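Local coordinates for sensor protein kinase HptS (Staphylococcus aureus, PDB 6LKI) that probably acts as the membrane histidine kinase of a two-component system controlling hexose phosphate uptake, autophosphorylating on a histidine and passing the phosphoryl group to a response regulator, at residues 155-159 with 160-164. Residues are numbered along the deposited sequence; the frame is centred on the assembly and turned at random.
Sequences SVKLN and HADHR
Lys157 lays its chain along the turn toward Ala161 and brings its amine up beside two carbonyl oxygens that lie close together. From CB the chain leaves with CG anti to the backbone N (chi1 -166°), which sets CG 3.7 Å from His163 O. A bend at chi2 then sends CD and CE along the turn, CE coming within 3.6 Å of Ala161 O. At the tip, NZ gives a hydrogen bond of 3.0 Å to Leu158 O, lying in the plane of that carbonyl, and a weak one to Ala161 O. Those two oxygens are only 3.0 Å apart, both acceptors, so the ammonium group probably eases their mutual repulsion. Asp162 OD1 sits 4.6 Å from NZ, too far for a salt bridge, though its charge probably still favours the lysine here.

This is the turn of the antiparallel hairpin of strands 152-157 and 163-169, at one edge of the C-terminal four-stranded sheet beside helix 2-31; the long helix and two such sheets are consistent with a double-Cache-like sensor domain. Lys157 and Arg164 form a non-hydrogen-bonded pair, and Leu158 N donates to His163 O over 2.7 Å, tilted from the carbonyl plane. An inverse gamma turn with Asp162 at its middle, closed by a weak bond from His163 N to Ala161 O, leads into the second strand.

On Leu158, CD1 touches both His163 CB and His160 CE1, each at 4.1 Å, while the leucine side chain also packs on Ile123 and Leu165. Ala161 CB sits over the centre of one face of the His163 ring, whose ND1 is hydrogen-bonded to Tyr84 OH. Arg164 NH2 forms a salt bridge with Asp128 and a hydrogen bond to Asp125 O.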
ATOM      1  N   SER B 155     -22.437  19.993 -17.829  1.00 65.28           N
ATOM      2  CA  SER B 155     -21.112  19.681 -17.318  1.00 64.50           C
ATOM      3  C   SER B 155     -20.168  20.859 -17.514  1.00 67.59           C
ATOM      4  O   SER B 155     -20.326  21.659 -18.440  1.00 64.92           O
ATOM      5  CB  SER B 155     -20.529  18.440 -18.007  1.00 64.37           C
ATOM      6  OG  SER B 155     -20.315  18.678 -19.387  1.00 67.55           O
ATOM      7  N   VAL B 156     -19.181  20.958 -16.620  1.00 66.53           N
ATOM      8  CA  VAL B 156     -18.086  21.911 -16.745  1.00 62.98           C
ATOM      9  C   VAL B 156     -16.789  21.186 -16.416  1.00 62.83           C
ATOM     10  O   VAL B 156     -16.785  20.110 -15.816  1.00 62.39           O
ATOM     11  CB  VAL B 156     -18.243  23.143 -15.825  1.00 64.90           C
ATOM     12  CG1 VAL B 156     -19.425  24.000 -16.258  1.00 67.21           C
ATOM     13  CG2 VAL B 156     -18.361  22.714 -14.372  1.00 63.86           C
ATOM     14  N   LYS B 157     -15.677  21.796 -16.814  1.00 63.14           N
ATOM     15  CA  LYS B 157     -14.358  21.228 -16.570  1.00 62.69           C
ATOM     16  C   LYS B 157     -13.807  21.762 -15.254  1.00 61.60           C
ATOM     17  O   LYS B 157     -13.776  22.977 -15.034  1.00 58.98           O
ATOM     18  CB  LYS B 157     -13.408  21.559 -17.722  1.00 63.25           C
ATOM     19  CG  LYS B 157     -12.125  20.743 -17.739  1.00 63.11           C
ATOM     20  CD  LYS B 157     -10.907  21.638 -17.560  1.00 68.80           C
ATOM     21  CE  LYS B 157      -9.639  20.824 -17.350  1.00 65.80           C
ATOM     22  NZ  LYS B 157      -8.694  21.512 -16.425  1.00 68.64           N
ATOM     23  N   LEU B 158     -13.384  20.854 -14.380  1.00 61.50           N
ATOM     24  CA  LEU B 158     -12.802  21.266 -13.111  1.00 60.16           C
ATOM     25  C   LEU B 158     -11.401  21.829 -13.329  1.00 55.83           C
ATOM     26  O   LEU B 158     -10.666  21.409 -14.226  1.00 59.17           O
ATOM     27  CB  LEU B 158     -12.769  20.095 -12.131  1.00 56.95           C
ATOM     28  CG  LEU B 158     -14.143  19.650 -11.618  1.00 57.38           C
ATOM     29  CD1 LEU B 158     -14.011  18.607 -10.516  1.00 54.36           C
ATOM     30  CD2 LEU B 158     -14.958  20.843 -11.135  1.00 52.93           C
ATOM     31  N   ASN B 159     -11.033  22.791 -12.481  1.00 56.62           N
ATOM     32  CA  ASN B 159      -9.862  23.616 -12.758  1.00 57.90           C
ATOM     33  C   ASN B 159      -8.554  22.894 -12.460  1.00 58.77           C
ATOM     34  O   ASN B 159      -7.551  23.132 -13.143  1.00 55.66           O
ATOM     35  CB  ASN B 159      -9.944  24.911 -11.950  1.00 58.26           C
ATOM     36  CG  ASN B 159      -8.784  25.845 -12.227  1.00 63.72           C
ATOM     37  OD1 ASN B 159      -7.798  25.868 -11.489  1.00 63.89           O
ATOM     38  ND2 ASN B 159      -8.900  26.629 -13.293  1.00 61.36           N
ATOM     39  N   HIS B 160      -8.537  22.016 -11.459  1.00 53.69           N
ATOM     40  CA  HIS B 160      -7.285  21.480 -10.941  1.00 52.52           C
ATOM     41  C   HIS B 160      -6.820  20.214 -11.647  1.00 52.74           C
ATOM     42  O   HIS B 160      -5.644  19.852 -11.522  1.00 51.59           O
ATOM     43  CB  HIS B 160      -7.424  21.192  -9.446  1.00 50.40           C
ATOM     44  CG  HIS B 160      -8.340  20.051  -9.139  1.00 48.57           C
ATOM     45  ND1 HIS B 160      -9.711  20.151  -9.242  1.00 51.19           N
ATOM     46  CD2 HIS B 160      -8.084  18.783  -8.740  1.00 48.54           C
ATOM     47  CE1 HIS B 160     -10.261  18.995  -8.919  1.00 46.47           C
ATOM     48  NE2 HIS B 160      -9.295  18.148  -8.608  1.00 46.64           N
ATOM     49  N   ALA B 161      -7.700  19.527 -12.369  1.00 55.43           N
ATOM     50  CA  ALA B 161      -7.320  18.303 -13.059  1.00 53.27           C
ATOM     51  C   ALA B 161      -8.257  18.095 -14.239  1.00 56.99           C
ATOM     52  O   ALA B 161      -9.233  18.826 -14.420  1.00 59.11           O
ATOM     53  CB  ALA B 161      -7.341  17.098 -12.113  1.00 54.68           C
ATOM     54  N   ASP B 162      -7.945  17.079 -15.044  1.00 59.58           N
ATOM     55  CA  ASP B 162      -8.738  16.749 -16.227  1.00 61.52           C
ATOM     56  C   ASP B 162     -10.027  16.026 -15.828  1.00 61.58           C
ATOM     57  O   ASP B 162     -10.306  14.899 -16.239  1.00 62.86           O
ATOM     58  CB  ASP B 162      -7.912  15.917 -17.199  1.00 63.26           C
ATOM     59  CG  ASP B 162      -6.700  16.663 -17.722  1.00 67.45           C
ATOM     60  OD1 ASP B 162      -6.878  17.762 -18.288  1.00 66.82           O
ATOM     61  OD2 ASP B 162      -5.569  16.151 -17.573  1.00 66.00           O
ATOM     62  N   HIS B 163     -10.825  16.706 -15.007  1.00 60.13           N
ATOM     63  CA  HIS B 163     -12.073  16.165 -14.492  1.00 58.00           C
ATOM     64  C   HIS B 163     -13.237  17.055 -14.903  1.00 58.79           C
ATOM     65  O   HIS B 163     -13.069  18.255 -15.139  1.00 61.52           O
ATOM     66  CB  HIS B 163     -12.035  16.033 -12.963  1.00 56.17           C
ATOM     67  CG  HIS B 163     -10.963  15.115 -12.462  1.00 56.35           C
ATOM     68  ND1 HIS B 163     -10.530  15.122 -11.154  1.00 52.37           N
ATOM     69  CD2 HIS B 163     -10.237  14.164 -13.095  1.00 55.44           C
ATOM     70  CE1 HIS B 163      -9.583  14.213 -11.002  1.00 52.69           C
ATOM     71  NE2 HIS B 163      -9.386  13.619 -12.164  1.00 55.42           N
ATOM     72  N   ARG B 164     -14.422  16.455 -14.981  1.00 58.44           N
ATOM     73  CA  ARG B 164     -15.643  17.159 -15.345  1.00 59.63           C
ATOM     74  C   ARG B 164     -16.694  16.942 -14.265  1.00 58.37           C
ATOM     75  O   ARG B 164     -16.930  15.806 -13.841  1.00 57.14           O
ATOM     76  CB  ARG B 164     -16.178  16.683 -16.697  1.00 60.97           C
ATOM     77  CG  ARG B 164     -15.337  17.107 -17.887  1.00 61.94           C
ATOM     78  CD  ARG B 164     -15.682  16.287 -19.118  1.00 67.22           C
ATOM     79  NE  ARG B 164     -15.235  14.903 -18.991  1.00 68.22           N
ATOM     80  CZ  ARG B 164     -15.917  13.854 -19.439  1.00 71.83           C
ATOM     81  NH1 ARG B 164     -17.083  14.031 -20.045  1.00 74.18           N
ATOM     82  NH2 ARG B 164     -15.434  12.630 -19.281  1.00 70.57           N
TER